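Local coordinates for protein geranyltranstransferase (PDB 3NPK) that probably catalyses the condensation of geranyl diphosphate with isopentenyl diphosphate, giving farnesyl diphosphate for isoprenoid biosynthesis, at residues 78-83 with 149-154; 139-144 with 199-204; 10-15 with 61-66. One frame throughout, in Å; residues are numbered along the deposited sequence.

Interaction 1 (78-83 with 149-154)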
loop_
_atom_site.group_PDB
_atom_site.type_symbol
_atom_site.label_atom_id
_atom_site.label_comp_id
_atom_site.label_asym_id
_atom_site.label_seq_id
_atom_site.Cartn_x
_atom_site.Cartn_y
_atom_site.Cartn_z
ATOM N N ILE A 78 -2.211 -13.088 -1.553
ATOM C CA ILE A 78 -3.667 -13.057 -1.526
ATOM C C ILE A 78 -4.201 -12.510 -2.851
ATOM O O ILE A 78 -5.113 -13.099 -3.465
ATOM C CB ILE A 78 -4.184 -12.219 -0.334
ATOM C CG1 ILE A 78 -3.861 -12.919 0.994
ATOM C CG2 ILE A 78 -5.691 -11.947 -0.461
ATOM C CD1 ILE A 78 -4.000 -12.024 2.242
ATOM N N HIS A 79 -3.622 -11.403 -3.332
ATOM C CA HIS A 79 -4.063 -10.887 -4.633
ATOM C C HIS A 79 -3.704 -11.815 -5.790
ATOM O O HIS A 79 -4.527 -12.029 -6.687
ATOM C CB HIS A 79 -3.586 -9.454 -4.878
ATOM C CG HIS A 79 -4.377 -8.432 -4.119
ATOM N ND1 HIS A 79 -4.255 -7.074 -4.342
ATOM C CD2 HIS A 79 -5.338 -8.571 -3.166
ATOM C CE1 HIS A 79 -5.086 -6.423 -3.543
ATOM N NE2 HIS A 79 -5.751 -7.309 -2.817
ATOM N N ASP A 80 -2.494 -12.379 -5.775
ATOM C CA ASP A 80 -2.075 -13.253 -6.872
ATOM C C ASP A 80 -2.956 -14.505 -6.960
ATOM O O ASP A 80 -3.162 -15.043 -8.050
ATOM C CB ASP A 80 -0.627 -13.677 -6.701
ATOM C CG ASP A 80 0.356 -12.522 -6.869
ATOM O OD1 ASP A 80 -0.064 -11.372 -7.159
ATOM O OD2 ASP A 80 1.558 -12.776 -6.687
ATOM N N ASP A 81 -3.504 -14.936 -5.821
ATOM C CA ASP A 81 -4.332 -16.145 -5.778
ATOM C C ASP A 81 -5.761 -15.909 -6.289
ATOM O O ASP A 81 -6.500 -16.876 -6.518
ATOM C CB ASP A 81 -4.387 -16.712 -4.346
ATOM C CG ASP A 81 -3.105 -17.424 -3.948
ATOM O OD1 ASP A 81 -2.303 -17.750 -4.849
ATOM O OD2 ASP A 81 -2.892 -17.653 -2.732
ATOM N N LEU A 82 -6.143 -14.645 -6.493
ATOM C CA LEU A 82 -7.513 -14.307 -6.909
ATOM C C LEU A 82 -7.893 -14.987 -8.220
ATOM O O LEU A 82 -7.040 -15.267 -9.057
ATOM C CB LEU A 82 -7.678 -12.800 -7.078
ATOM C CG LEU A 82 -7.764 -11.986 -5.786
ATOM C CD1 LEU A 82 -7.651 -10.496 -6.114
ATOM C CD2 LEU A 82 -9.064 -12.280 -5.036
ATOM N N PRO A 83 -9.191 -15.251 -8.410
ATOM C CA PRO A 83 -9.627 -15.874 -9.664
ATOM C C PRO A 83 -9.133 -15.151 -10.917
ATOM O O PRO A 83 -8.853 -15.823 -11.913
ATOM C CB PRO A 83 -11.151 -15.807 -9.573
ATOM C CG PRO A 83 -11.394 -15.943 -8.084
ATOM C CD PRO A 83 -10.280 -15.154 -7.429
ATOM N N ILE A 149 4.979 -4.438 -11.151
ATOM C CA ILE A 149 5.192 -4.528 -12.598
ATOM C C ILE A 149 5.599 -5.959 -12.968
ATOM O O ILE A 149 5.223 -6.455 -14.031
ATOM C CB ILE A 149 6.183 -3.467 -13.165
ATOM C CG1 ILE A 149 6.114 -3.437 -14.703
ATOM C CG2 ILE A 149 7.612 -3.740 -12.735
ATOM C CD1 ILE A 149 4.751 -3.047 -15.267
ATOM N N GLY A 150 6.361 -6.632 -12.101
ATOM C CA GLY A 150 6.694 -8.029 -12.315
ATOM C C GLY A 150 5.463 -8.917 -12.426
ATOM O O GLY A 150 5.340 -9.749 -13.333
ATOM N N GLN A 151 4.528 -8.737 -11.507
ATOM C CA GLN A 151 3.287 -9.502 -11.565
ATOM C C GLN A 151 2.421 -9.147 -12.782
ATOM O O GLN A 151 1.838 -10.040 -13.423
ATOM C CB GLN A 151 2.475 -9.305 -10.281
ATOM C CG GLN A 151 1.147 -10.064 -10.260
ATOM C CD GLN A 151 1.257 -11.608 -10.325
ATOM O OE1 GLN A 151 2.321 -12.179 -10.560
ATOM N NE2 GLN A 151 0.117 -12.280 -10.133
ATOM N N ALA A 152 2.350 -7.863 -13.129
ATOM C CA ALA A 152 1.567 -7.469 -14.309
ATOM C C ALA A 152 2.141 -8.127 -15.564
ATOM O O ALA A 152 1.401 -8.628 -16.425
ATOM C CB ALA A 152 1.547 -5.939 -14.465
ATOM N N ILE A 153 3.467 -8.121 -15.671
ATOM C CA ILE A 153 4.120 -8.759 -16.806
ATOM C C ILE A 153 3.874 -10.274 -16.791
ATOM O O ILE A 153 3.529 -10.872 -17.819
ATOM C CB ILE A 153 5.616 -8.420 -16.813
ATOM C CG1 ILE A 153 5.780 -6.958 -17.237
ATOM C CG2 ILE A 153 6.412 -9.356 -17.749
ATOM C CD1 ILE A 153 7.201 -6.408 -17.089
ATOM N N ASP A 154 4.036 -10.898 -15.629
ATOM C CA ASP A 154 3.808 -12.345 -15.511
ATOM C C ASP A 154 2.391 -12.727 -15.972
ATOM O O ASP A 154 2.198 -13.677 -16.758
ATOM C CB ASP A 154 4.030 -12.785 -14.063
ATOM C CG ASP A 154 4.299 -14.283 -13.920
ATOM O OD1 ASP A 154 4.811 -14.926 -14.860
ATOM O OD2 ASP A 154 4.002 -14.813 -12.841
#
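Asp80 and Gln151 reach for each other from opposite directions and meet by laying one flat group over another. The carboxylate of Asp80 and the amide of Gln151 are stacked, their planes only 22° from parallel. The amide nitrogen makes the nearest approach: Gln151 NE2 lies 3.1 Å from Asp80 OD1. That looks like a hydrogen-bond distance, but the angle is poor and the pair does not count as one. What remains is a polar stack, spread over several atoms: Asp80 CG sits 3.3 Å from Gln151 NE2, and Asp80 OD1 lies 3.4 Å from Gln151 CD. The far corner is slacker, with Asp80 OD2 4.0 Å from Gln151 OE1.

The shape of the glutamine explains the overlap. Its CG runs anti to the backbone N (chi1 179°), straight out from helix 147-156, and a bend at chi2 (63°) then lays the amide against the aspartate. The backbones stay well apart, 8.1 Å between Asp80 CA and Gln151 CA, so the contact belongs to these two side chains.

Charged pairs lie close by on both sides. Asp154, one turn on from Gln151, is salt-bridged to Lys174 of helix 164-189, the helix against which Gln151 also packs. On the other wall Asp81 pairs with Arg91, while His79 hydrogen-bonds Asp111 of the second subunit.

Asp80 and Asp81 open the sequence Asp-Asp-Leu-Pro-Ala-Met-Asp, the first aspartate-rich motif of the polyprenyl synthetases, which in relatives holds diphosphate through magnesium. A bound pyrophosphate lies about 8 Å from the side chain of Asp80. This places the stack beside what is probably the active-site cleft of the all-helical prenyltransferase fold, where the end of helix 59-80 faces helix 147-156.

Interaction 2 (139-144 with 199-204)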
loop_
_atom_site.group_PDB
_atom_site.type_symbol
_atom_site.label_atom_id
_atom_site.label_comp_id
_atom_site.label_asym_id
_atom_site.label_seq_id
_atom_site.Cartn_x
_atom_site.Cartn_y
_atom_site.Cartn_z
ATOM N N ALA A 139 8.658 0.681 -0.625
ATOM C CA ALA A 139 7.653 1.110 -1.608
ATOM C C ALA A 139 8.184 1.037 -3.045
ATOM O O ALA A 139 7.431 0.769 -3.979
ATOM C CB ALA A 139 7.141 2.520 -1.300
ATOM N N PHE A 140 9.479 1.275 -3.220
ATOM C CA PHE A 140 10.077 1.140 -4.545
ATOM C C PHE A 140 10.039 -0.319 -4.981
ATOM O O PHE A 140 9.514 -0.653 -6.051
ATOM C CB PHE A 140 11.527 1.652 -4.544
ATOM C CG PHE A 140 12.200 1.561 -5.886
ATOM C CD1 PHE A 140 12.909 0.420 -6.259
ATOM C CD2 PHE A 140 12.126 2.622 -6.765
ATOM C CE1 PHE A 140 13.544 0.350 -7.494
ATOM C CE2 PHE A 140 12.761 2.559 -8.012
ATOM C CZ PHE A 140 13.467 1.430 -8.366
ATOM N N ASN A 141 10.558 -1.205 -4.138
ATOM C CA ASN A 141 10.702 -2.603 -4.539
ATOM C C ASN A 141 9.418 -3.425 -4.538
ATOM O O ASN A 141 9.310 -4.404 -5.291
ATOM C CB ASN A 141 11.794 -3.279 -3.709
ATOM C CG ASN A 141 13.172 -2.757 -4.076
ATOM O OD1 ASN A 141 13.695 -3.072 -5.141
ATOM N ND2 ASN A 141 13.740 -1.920 -3.221
ATOM N N ALA A 142 8.469 -3.040 -3.683
ATOM C CA ALA A 142 7.180 -3.732 -3.597
ATOM C C ALA A 142 6.133 -3.163 -4.536
ATOM O O ALA A 142 5.101 -3.804 -4.764
ATOM C CB ALA A 142 6.648 -3.684 -2.172
ATOM N N GLY A 143 6.383 -1.969 -5.065
ATOM C CA GLY A 143 5.387 -1.281 -5.860
ATOM C C GLY A 143 5.582 -1.433 -7.353
ATOM O O GLY A 143 6.112 -2.460 -7.821
ATOM N N LEU A 144 5.152 -0.413 -8.099
ATOM C CA LEU A 144 5.252 -0.467 -9.555
ATOM C C LEU A 144 6.691 -0.561 -10.081
ATOM O O LEU A 144 6.908 -1.025 -11.205
ATOM C CB LEU A 144 4.505 0.697 -10.191
ATOM C CG LEU A 144 5.009 2.094 -9.872
ATOM C CD1 LEU A 144 6.085 2.510 -10.891
ATOM C CD2 LEU A 144 3.843 3.071 -9.902
ATOM N N GLN A 199 26.073 -3.612 -2.537
ATOM C CA GLN A 199 26.570 -4.951 -2.865
ATOM C C GLN A 199 25.610 -6.018 -2.365
ATOM O O GLN A 199 25.367 -7.023 -3.041
ATOM C CB GLN A 199 27.974 -5.177 -2.291
ATOM C CG GLN A 199 29.008 -4.316 -2.996
ATOM C CD GLN A 199 30.421 -4.560 -2.519
ATOM O OE1 GLN A 199 31.378 -4.133 -3.169
ATOM N NE2 GLN A 199 30.565 -5.230 -1.378
ATOM N N ILE A 200 25.066 -5.799 -1.174
ATOM C CA ILE A 200 24.165 -6.778 -0.568
ATOM C C ILE A 200 22.809 -6.804 -1.300
ATOM O O ILE A 200 22.232 -7.869 -1.509
ATOM C CB ILE A 200 24.062 -6.505 0.956
ATOM C CG1 ILE A 200 25.359 -6.942 1.647
ATOM C CG2 ILE A 200 22.885 -7.203 1.574
ATOM C CD1 ILE A 200 25.574 -6.323 3.040
ATOM N N TYR A 201 22.321 -5.645 -1.731
ATOM C CA TYR A 201 21.126 -5.605 -2.578
ATOM C C TYR A 201 21.348 -6.424 -3.855
ATOM O O TYR A 201 20.504 -7.227 -4.250
ATOM C CB TYR A 201 20.770 -4.161 -2.909
ATOM C CG TYR A 201 19.522 -3.984 -3.743
ATOM C CD1 TYR A 201 18.274 -3.817 -3.149
ATOM C CD2 TYR A 201 19.593 -3.971 -5.129
ATOM C CE1 TYR A 201 17.130 -3.626 -3.921
ATOM C CE2 TYR A 201 18.458 -3.789 -5.908
ATOM C CZ TYR A 201 17.230 -3.622 -5.300
ATOM O OH TYR A 201 16.105 -3.436 -6.062
ATOM N N LYS A 202 22.501 -6.239 -4.489
ATOM C CA LYS A 202 22.808 -6.983 -5.710
ATOM C C LYS A 202 22.889 -8.488 -5.467
ATOM O O LYS A 202 22.480 -9.283 -6.316
ATOM C CB LYS A 202 24.097 -6.463 -6.338
ATOM C CG LYS A 202 23.936 -5.091 -6.932
ATOM C CD LYS A 202 25.223 -4.652 -7.604
ATOM C CE LYS A 202 25.028 -3.368 -8.400
ATOM N NZ LYS A 202 25.994 -3.261 -9.535
ATOM N N LEU A 203 23.376 -8.890 -4.299
ATOM C CA LEU A 203 23.374 -10.308 -3.946
ATOM C C LEU A 203 21.940 -10.827 -3.832
ATOM O O LEU A 203 21.626 -11.917 -4.324
ATOM C CB LEU A 203 24.137 -10.539 -2.645
ATOM C CG LEU A 203 24.006 -11.924 -2.008
ATOM C CD1 LEU A 203 24.605 -13.007 -2.912
ATOM C CD2 LEU A 203 24.690 -11.948 -0.627
ATOM N N GLY A 204 21.062 -10.043 -3.210
ATOM C CA GLY A 204 19.649 -10.415 -3.164
ATOM C C GLY A 204 19.035 -10.620 -4.546
ATOM O O GLY A 204 18.268 -11.565 -4.757
#
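The Tyr201 ring meets Asn141 at its edge and not with a face: Asn141 OD1 lies in the plane of the ring, beside the hydroxyl. The amide of Asn141 does not share that plane but is turned 46° from it. A second ring borders the same asparagine, since Asn141 CG lies in plane at the edge of its neighbour Phe140.

Across the gap the two side chains come from opposite directions, Asn141 from the last turn of helix 128-142 and Tyr201 from helix 194-220. In Tyr201 a chi1 near 180° points the ring straight out from its helix, so that the hydroxyl end leads. There Tyr201 OH donates to Asn141 OD1 over 2.6 Å, a short bond. The hydroxyl approaches well off the C=O line and 20° out of the carbonyl plane. Close behind the hydroxyl come the carbons: Tyr201 CZ is 3.6 Å from Asn141 OD1, and Tyr201 CE1 lies 3.9 Å from Asn141 ND2. All this happens at the ends of long reaches, for Asn141 CA and Tyr201 CA are 11.0 Å apart.

Helix 164-189 flanks the bond, with Arg177 touching Asn141 and Ala180 touching Tyr201.

Asn141 ND2 donates to Thr137 O, one turn back in its own helix, so both ends of the amide are engaged and its flip is settled: nitrogen toward the helix, oxygen toward the tyrosine. Giving away an N-H may also make the carbonyl oxygen a slightly stronger acceptor. With the phenol as donor, the contact is a neutral, directional hydrogen bond that gives the carbonyl oxygen of a buried amide a donor and ties helix 128-142 to helix 194-220 with no charged group in the bond itself.

Interaction 3 (10-15 with 61-66)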
loop_
_atom_site.group_PDB
_atom_site.type_symbol
_atom_site.label_atom_id
_atom_site.label_comp_id
_atom_site.label_asym_id
_atom_site.label_seq_id
_atom_site.Cartn_x
_atom_site.Cartn_y
_atom_site.Cartn_z
ATOM N N ILE A 10 8.180 -15.333 14.564
ATOM C CA ILE A 10 6.841 -15.904 14.669
ATOM C C ILE A 10 6.095 -15.363 15.896
ATOM O O ILE A 10 4.921 -15.011 15.815
ATOM C CB ILE A 10 6.893 -17.431 14.724
ATOM C CG1 ILE A 10 7.335 -17.968 13.357
ATOM C CG2 ILE A 10 5.512 -17.999 15.099
ATOM C CD1 ILE A 10 7.705 -19.428 13.361
ATOM N N HIS A 11 6.781 -15.302 17.033
ATOM C CA HIS A 11 6.169 -14.784 18.247
ATOM C C HIS A 11 5.767 -13.312 18.045
ATOM O O HIS A 11 4.684 -12.885 18.458
ATOM C CB HIS A 11 7.151 -14.950 19.407
ATOM C CG HIS A 11 6.623 -14.492 20.727
ATOM N ND1 HIS A 11 5.787 -15.265 21.504
ATOM C CD2 HIS A 11 6.835 -13.349 21.423
ATOM C CE1 HIS A 11 5.495 -14.613 22.617
ATOM N NE2 HIS A 11 6.118 -13.448 22.590
ATOM N N HIS A 12 6.620 -12.545 17.371
ATOM C CA HIS A 12 6.320 -11.137 17.119
ATOM C C HIS A 12 5.087 -10.992 16.230
ATOM O O HIS A 12 4.201 -10.190 16.512
ATOM C CB HIS A 12 7.526 -10.445 16.484
ATOM C CG HIS A 12 7.392 -8.958 16.387
ATOM N ND1 HIS A 12 7.562 -8.127 17.472
ATOM C CD2 HIS A 12 7.098 -8.152 15.335
ATOM C CE1 HIS A 12 7.406 -6.871 17.090
ATOM N NE2 HIS A 12 7.114 -6.857 15.800
ATOM N N LEU A 13 5.032 -11.784 15.161
ATOM C CA LEU A 13 3.899 -11.749 14.246
ATOM C C LEU A 13 2.614 -12.093 14.989
ATOM O O LEU A 13 1.596 -11.417 14.842
ATOM C CB LEU A 13 4.134 -12.720 13.084
ATOM C CG LEU A 13 3.021 -12.868 12.030
ATOM C CD1 LEU A 13 3.600 -13.324 10.687
ATOM C CD2 LEU A 13 1.956 -13.835 12.490
ATOM N N GLU A 14 2.662 -13.131 15.812
ATOM C CA GLU A 14 1.445 -13.575 16.471
ATOM C C GLU A 14 0.874 -12.557 17.469
ATOM O O GLU A 14 -0.328 -12.551 17.725
ATOM C CB GLU A 14 1.652 -14.965 17.077
ATOM C CG GLU A 14 1.816 -15.996 15.957
ATOM C CD GLU A 14 1.997 -17.422 16.426
ATOM O OE1 GLU A 14 2.250 -17.639 17.627
ATOM O OE2 GLU A 14 1.909 -18.330 15.570
ATOM N N LYS A 15 1.712 -11.671 18.000
ATOM C CA LYS A 15 1.200 -10.639 18.902
ATOM C C LYS A 15 1.024 -9.276 18.229
ATOM O O LYS A 15 0.735 -8.273 18.892
ATOM C CB LYS A 15 2.058 -10.529 20.156
ATOM C CG LYS A 15 3.466 -10.119 19.889
ATOM C CD LYS A 15 4.355 -10.540 21.048
ATOM C CE LYS A 15 5.171 -9.375 21.517
ATOM N NZ LYS A 15 4.231 -8.325 22.007
ATOM N N GLN A 61 13.905 -3.982 17.675
ATOM C CA GLN A 61 13.297 -2.856 16.981
ATOM C C GLN A 61 13.084 -3.206 15.511
ATOM O O GLN A 61 12.138 -2.718 14.880
ATOM C CB GLN A 61 14.205 -1.632 17.116
ATOM C CG GLN A 61 14.307 -1.135 18.567
ATOM C CD GLN A 61 15.444 -1.751 19.375
ATOM O OE1 GLN A 61 15.950 -2.829 19.070
ATOM N NE2 GLN A 61 15.829 -1.068 20.441
ATOM N N ALA A 62 13.961 -4.061 14.979
ATOM C CA ALA A 62 13.877 -4.491 13.583
ATOM C C ALA A 62 12.710 -5.417 13.306
ATOM O O ALA A 62 12.353 -5.608 12.145
ATOM C CB ALA A 62 15.184 -5.167 13.150
ATOM N N LEU A 63 12.161 -6.042 14.345
ATOM C CA LEU A 63 11.084 -6.993 14.126
ATOM C C LEU A 63 9.901 -6.351 13.409
ATOM O O LEU A 63 9.255 -7.010 12.589
ATOM C CB LEU A 63 10.630 -7.615 15.451
ATOM C CG LEU A 63 11.627 -8.597 16.065
ATOM C CD1 LEU A 63 11.288 -8.845 17.531
ATOM C CD2 LEU A 63 11.728 -9.908 15.295
ATOM N N ASP A 64 9.616 -5.080 13.705
ATOM C CA ASP A 64 8.508 -4.379 13.041
ATOM C C ASP A 64 8.802 -4.194 11.552
ATOM O O ASP A 64 7.887 -4.168 10.734
ATOM C CB ASP A 64 8.259 -2.997 13.648
ATOM C CG ASP A 64 7.539 -3.048 14.978
ATOM O OD1 ASP A 64 6.906 -4.084 15.297
ATOM O OD2 ASP A 64 7.595 -2.023 15.702
ATOM N N VAL A 65 10.076 -4.050 11.194
ATOM C CA VAL A 65 10.426 -3.850 9.788
ATOM C C VAL A 65 10.282 -5.184 9.058
ATOM O O VAL A 65 9.759 -5.237 7.937
ATOM C CB VAL A 65 11.866 -3.266 9.638
ATOM C CG1 VAL A 65 12.150 -2.915 8.186
ATOM C CG2 VAL A 65 12.025 -2.033 10.521
ATOM N N ALA A 66 10.721 -6.266 9.697
ATOM C CA ALA A 66 10.489 -7.607 9.169
ATOM C C ALA A 66 8.992 -7.864 8.999
ATOM O O ALA A 66 8.561 -8.482 8.010
ATOM C CB ALA A 66 11.106 -8.662 10.094
#
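His12 lies with its imidazole flat on Leu63 and ends in a bond to Asp64. From CB, a chi1 of -171° swings the ring straight out from helix 5-14 and across to helix 59-80. His12 CG comes first, 3.6 Å from Leu63 CB. On one flank, His12 ND1 approaches the methyl Leu63 CD1 at 3.8 Å; on the other, His12 CD2 passes 3.7 Å from Leu63 O. Beneath the whole ring Leu63 CB sits almost on its normal, 3.5 Å from the centroid, a clear CH-pi contact. At the tip, His12 NE2 donates to Asp64 OD1 over 2.8 Å, with an N-H...acceptor angle of 144°. Beside that bond His12 CE1 lies 3.4 Å from Asp64 OD1. The acceptor sits in the ring plane, yet the nitrogen meets the carboxylate on its anti side, 30° out of the carboxylate plane.

One face and one edge of the imidazole are thus gripped by consecutive residues. Leu63 also packs on Leu48 of helix 42-54 and on Leu8. This is a His-carboxylate hydrogen bond combined with a CH-pi contact, fastening the amino-terminal helix 5-14 to helix 59-80 of the prenyltransferase bundle.

How the interactions relate
Helix 59-80 serves interaction 3 near its start and interaction 1 at its end, with centres about 26 Å apart on opposite sides of the chain's centre. Interaction 3 closes first along the chain; interactions 1 and 2 then interlock, 139-144 and 149-154 lying between 78-83 and 199-204. Those two segments, on successive helices 128-142 and 147-156, touch where Ile149 CG2 packs 3.2 Å from Leu144 O, although the contact centres are about 18 Å apart. Interactions 2 and 3 have centres about 21 Å apart. Interaction 3 attaches the amino-terminal helix to the bundle, interaction 2 links two helices within it, and interaction 1 lies near the pyrophosphate; the latter two also touch the second subunit.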